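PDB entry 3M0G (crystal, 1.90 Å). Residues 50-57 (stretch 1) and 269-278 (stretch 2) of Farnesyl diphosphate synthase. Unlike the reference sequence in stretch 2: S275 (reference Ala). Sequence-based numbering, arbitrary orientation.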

ATOM      1  N   ILE B  50      11.951  -1.826  17.095  1.00  4.16           N
ATOM      2  CA  ILE B  50      13.205  -2.448  17.550  1.00  5.15           C
ATOM      3  C   ILE B  50      13.242  -2.670  19.061  1.00  5.35           C
ATOM      4  O   ILE B  50      13.848  -3.655  19.564  1.00  4.59           O
ATOM      5  N   GLU B  51      12.655  -1.719  19.788  1.00  5.14           N
ATOM      6  CA  GLU B  51      12.676  -1.766  21.227  1.00  7.18           C
ATOM      7  C   GLU B  51      11.705  -2.804  21.755  1.00  7.22           C
ATOM      8  O   GLU B  51      11.981  -3.482  22.729  1.00  5.68           O
ATOM      9  N   SER B  52      10.570  -2.943  21.084  1.00  7.82           N
ATOM     10  CA  SER B  52       9.571  -3.912  21.499  1.00  7.55           C
ATOM     11  C   SER B  52       9.996  -5.317  21.102  1.00  7.03           C
ATOM     12  O   SER B  52       9.598  -6.280  21.751  1.00  7.87           O
ATOM     13  N   ALA B  53      10.815  -5.431  20.052  1.00  5.87           N
ATOM     14  CA  ALA B  53      11.402  -6.720  19.677  1.00  5.30           C
ATOM     15  C   ALA B  53      12.421  -7.134  20.726  1.00  5.49           C
ATOM     16  O   ALA B  53      12.417  -8.281  21.189  1.00  5.33           O
ATOM     17  N   ALA B  54      13.254  -6.176  21.126  1.00  4.73           N
ATOM     18  CA  ALA B  54      14.264  -6.406  22.163  1.00  5.46           C
ATOM     19  C   ALA B  54      13.690  -6.981  23.460  1.00  6.03           C
ATOM     20  O   ALA B  54      14.293  -7.861  24.068  1.00  6.87           O
ATOM     21  N   ILE B  55      12.554  -6.457  23.906  1.00  6.98           N
ATOM     22  CA  ILE B  55      11.880  -6.930  25.124  1.00  9.24           C
ATOM     23  C   ILE B  55      11.523  -8.411  25.031  1.00 10.67           C
ATOM     24  O   ILE B  55      11.462  -9.118  26.043  1.00 11.03           O
ATOM     25  N   HIS B  56      11.311  -8.872  23.804  1.00 11.39           N
ATOM     26  CA  HIS B  56      11.008 -10.275  23.537  1.00 12.95           C
ATOM     27  C   HIS B  56      12.251 -11.048  23.107  1.00 14.03           C
ATOM     28  O   HIS B  56      12.160 -12.138  22.516  1.00 15.61           O
ATOM     29  N   GLY B  57      13.413 -10.478  23.419  1.00 13.12           N
ATOM     30  CA  GLY B  57      14.711 -11.114  23.181  1.00 12.78           C
ATOM     31  C   GLY B  57      15.129 -11.225  21.729  1.00 12.35           C
ATOM     32  O   GLY B  57      16.009 -12.021  21.394  1.00 12.30           O
ATOM     33  N   PRO B 269       3.890  -5.931  33.203  1.00 14.74           N
ATOM     34  CA  PRO B 269       4.224  -7.352  32.982  1.00 15.37           C
ATOM     35  C   PRO B 269       5.716  -7.614  32.718  1.00 15.81           C
ATOM     36  O   PRO B 269       6.273  -8.582  33.243  1.00 16.78           O
ATOM     37  N   TYR B 270       6.346  -6.736  31.935  1.00 15.42           N
ATOM     38  CA  TYR B 270       7.737  -6.886  31.512  1.00 15.06           C
ATOM     39  C   TYR B 270       8.795  -6.532  32.572  1.00 14.46           C
ATOM     40  O   TYR B 270       9.990  -6.722  32.340  1.00 13.93           O
ATOM     41  N   GLY B 271       8.361  -6.016  33.721  1.00 14.68           N
ATOM     42  CA  GLY B 271       9.280  -5.696  34.815  1.00 14.78           C
ATOM     43  C   GLY B 271      10.293  -4.615  34.484  1.00 14.92           C
ATOM     44  O   GLY B 271       9.931  -3.545  33.994  1.00 14.64           O
ATOM     45  N   GLU B 272      11.569  -4.884  34.773  1.00 14.54           N
ATOM     46  CA  GLU B 272      12.632  -3.895  34.529  1.00 14.27           C
ATOM     47  C   GLU B 272      13.039  -3.764  33.053  1.00 13.95           C
ATOM     48  O   GLU B 272      13.663  -2.773  32.658  1.00 13.48           O
ATOM     49  N   ALA B 273      12.684  -4.760  32.242  1.00 14.21           N
ATOM     50  CA  ALA B 273      12.970  -4.718  30.806  1.00 14.09           C
ATOM     51  C   ALA B 273      12.169  -3.638  30.050  1.00 13.93           C
ATOM     52  O   ALA B 273      12.535  -3.251  28.935  1.00 13.90           O
ATOM     53  N   ALA B 274      11.092  -3.145  30.658  1.00 13.61           N
ATOM     54  CA  ALA B 274      10.266  -2.092  30.045  1.00 13.00           C
ATOM     55  C   ALA B 274      10.835  -0.664  30.188  1.00 12.55           C
ATOM     56  O   ALA B 274      10.271   0.294  29.646  1.00 12.37           O
ATOM     57  N   SER B 275      11.955  -0.524  30.894  1.00 12.19           N
ATOM     58  CA  SER B 275      12.482   0.807  31.256  1.00 11.22           C
ATOM     59  C   SER B 275      12.850   1.688  30.058  1.00 10.74           C
ATOM     60  O   SER B 275      12.620   2.888  30.081  1.00 12.01           O
ATOM     61  N   THR B 276      13.382   1.100  28.990  1.00  9.52           N
ATOM     62  CA  THR B 276      13.685   1.879  27.793  1.00  8.79           C
ATOM     63  C   THR B 276      12.385   2.377  27.116  1.00  7.83           C
ATOM     64  O   THR B 276      12.310   3.526  26.708  1.00  7.79           O
ATOM     65  N   LEU B 277      11.359   1.531  27.045  1.00  6.44           N
ATOM     66  CA  LEU B 277      10.050   1.985  26.541  1.00  5.58           C
ATOM     67  C   LEU B 277       9.329   2.983  27.452  1.00  5.91           C
ATOM     68  O   LEU B 277       8.613   3.862  26.962  1.00  5.24           O
ATOM     69  N   ARG B 278       9.469   2.821  28.765  1.00  6.81           N
ATOM     70  CA  ARG B 278       8.944   3.796  29.719  1.00  8.99           C
ATOM     71  C   ARG B 278       9.613   5.161  29.517  1.00  8.98           C
ATOM     72  O   ARG B 278       8.941   6.176  29.521  1.00  8.57           O
TER

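No hydrogen bond passes directly between these two stretches; the polar link is a single water, held 2.8 Å from H56 NE2 and 2.8 Å from Y270 OH. The example illustrates a general principle: where segments far apart in sequence meet through apolar side chains, polar groups of the contacting side chains can be joined by solvent instead of by each other.

The apolar part centres on I55. Its CA-to-CB bond points toward the second stretch, and with chi1 m and chi2 t the side chain reaches two partners by different branches. CG2 of I55 lies 3.3 Å from CD1 of Y270, while CD1 of I55 lies 3.2 Å from CD1 of L277, both tight approaches for carbon atoms. At A273, between these partners in sequence, the backbone O lies 3.9 Å from CG1 of I55, and the small side chain of A273 also points toward the first stretch. Y270 (chi1 m) likewise points toward its partners, whereas L277 starts sideways and, with chi1 m and chi2 t, brings its end nearer.

One helical turn before I55, E51 continues the packing. CB of E51 sits 3.6 Å from CD2 of L277, so the two methyls of this leucine serve residues four apart, CD2 meeting E51 and CD1 meeting I55. The E51 chain, m at both chi1 and chi2, carries OE1 to 3.3 Å from CG2 of T276 (chi1 m), a contact with a methyl group.

H56 also leaves its backbone sideways, but chi1 m brings the ring nearer. ND1 of H56 donates to the backbone O of S52 at 2.9 Å and 172°, a nearly linear bond that helps orient the imidazole. CE1 of H56 lies 3.5 Å from Y270 OH, near the imidazole plane, and the two rings meet obliquely, their planes at 78°. With ND1 engaged within its own stretch, NE2 is left for the bridging water.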

ATOM      1  CB  ILE B  50      14.432  -1.606  17.103  1.00  6.90           C
ATOM      2  CG1 ILE B  50      14.618  -1.730  15.582  1.00 10.34           C
ATOM      3  CG2 ILE B  50      15.709  -2.063  17.841  1.00 10.15           C
ATOM      4  CD1 ILE B  50      15.462  -0.619  14.919  1.00  8.59           C
ATOM      5  CB  GLU B  51      12.395  -0.391  21.817  1.00  8.37           C
ATOM      6  CG  GLU B  51      13.466   0.654  21.497  1.00 26.36           C
ATOM      7  CD  GLU B  51      14.881   0.184  21.760  1.00 10.26           C
ATOM      8  OE1 GLU B  51      15.269   0.034  22.948  1.00 26.89           O
ATOM      9  OE2 GLU B  51      15.622  -0.025  20.771  1.00 26.81           O
ATOM     10  CB  SER B  52       8.196  -3.564  20.919  1.00  7.50           C
ATOM     11  OG  SER B  52       8.200  -3.609  19.504  1.00 17.90           O
ATOM     12  CB  ALA B  53      12.054  -6.652  18.296  1.00  5.42           C
ATOM     13  CB  ALA B  54      15.005  -5.108  22.448  1.00  6.09           C
ATOM     14  CB  ILE B  55      10.570  -6.145  25.412  1.00  9.88           C
ATOM     15  CG1 ILE B  55      10.859  -4.676  25.710  1.00 18.55           C
ATOM     16  CG2 ILE B  55       9.824  -6.756  26.593  1.00 18.28           C
ATOM     17  CD1 ILE B  55       9.618  -3.824  25.665  1.00 10.43           C
ATOM     18  CB  HIS B  56       9.880 -10.358  22.504  1.00 13.57           C
ATOM     19  CG  HIS B  56       8.566  -9.874  23.027  1.00 12.00           C
ATOM     20  ND1 HIS B  56       8.195  -8.548  22.999  1.00 13.91           N
ATOM     21  CD2 HIS B  56       7.550 -10.535  23.630  1.00 13.61           C
ATOM     22  CE1 HIS B  56       7.002  -8.413  23.548  1.00 13.00           C
ATOM     23  NE2 HIS B  56       6.591  -9.603  23.945  1.00 12.73           N
ATOM     24  CB  PRO B 269       3.406  -7.718  31.737  1.00 15.51           C
ATOM     25  CG  PRO B 269       2.248  -6.809  31.770  1.00 15.25           C
ATOM     26  CD  PRO B 269       2.694  -5.531  32.431  1.00 15.08           C
ATOM     27  CB  TYR B 270       7.999  -6.079  30.238  1.00 15.37           C
ATOM     28  CG  TYR B 270       7.091  -6.407  29.067  1.00 13.34           C
ATOM     29  CD1 TYR B 270       7.203  -7.624  28.387  1.00 15.76           C
ATOM     30  CD2 TYR B 270       6.134  -5.498  28.634  1.00 16.11           C
ATOM     31  CE1 TYR B 270       6.378  -7.917  27.304  1.00 12.80           C
ATOM     32  CE2 TYR B 270       5.299  -5.781  27.553  1.00 12.72           C
ATOM     33  CZ  TYR B 270       5.430  -6.997  26.897  1.00 16.38           C
ATOM     34  OH  TYR B 270       4.617  -7.280  25.824  1.00 12.69           O
ATOM     35  CB  GLU B 272      13.863  -4.163  35.407  1.00 14.46           C
ATOM     36  CG  GLU B 272      13.641  -3.915  36.896  1.00 18.79           C
ATOM     37  CD  GLU B 272      13.331  -2.456  37.242  1.00 14.98           C
ATOM     38  OE1 GLU B 272      13.683  -1.539  36.462  1.00 18.59           O
ATOM     39  OE2 GLU B 272      12.737  -2.231  38.319  1.00 18.98           O
ATOM     40  CB  ALA B 273      12.764  -6.085  30.184  1.00 14.15           C
ATOM     41  CB  ALA B 274       8.848  -2.154  30.588  1.00 13.01           C
ATOM     42  CB  SER B 275      13.669   0.660  32.222  1.00 11.77           C
ATOM     43  OG  SER B 275      14.697  -0.103  31.629  1.00 21.49           O
ATOM     44  CB  THR B 276      14.595   1.104  26.816  1.00  9.37           C
ATOM     45  OG1 THR B 276      15.803   0.767  27.489  1.00 14.09           O
ATOM     46  CG2 THR B 276      14.936   1.948  25.592  1.00 13.91           C
ATOM     47  CB  LEU B 277       9.129   0.805  26.232  1.00  5.56           C
ATOM     48  CG  LEU B 277       9.425  -0.050  24.997  1.00 18.26           C
ATOM     49  CD1 LEU B 277       8.339  -1.080  24.781  1.00  5.28           C
ATOM     50  CD2 LEU B 277       9.564   0.811  23.775  1.00  5.89           C
ATOM     51  CB  ARG B 278       9.075   3.295  31.171  1.00 10.39           C
ATOM     52  CG  ARG B 278       8.104   2.145  31.494  1.00 19.19           C
ATOM     53  CD  ARG B 278       8.282   1.549  32.901  1.00 12.08           C
ATOM     54  NE  ARG B 278       7.027   0.938  33.347  1.00 20.20           N
ATOM     55  CZ  ARG B 278       6.907   0.035  34.315  1.00 12.15           C
ATOM     56  NH1 ARG B 278       7.976  -0.403  34.970  1.00 20.01           N
ATOM     57  NH2 ARG B 278       5.706  -0.443  34.619  1.00 19.86           N
TER
HETATM   58  O   HOH W   1       4.189 -10.057  25.368  1.00  9.72           O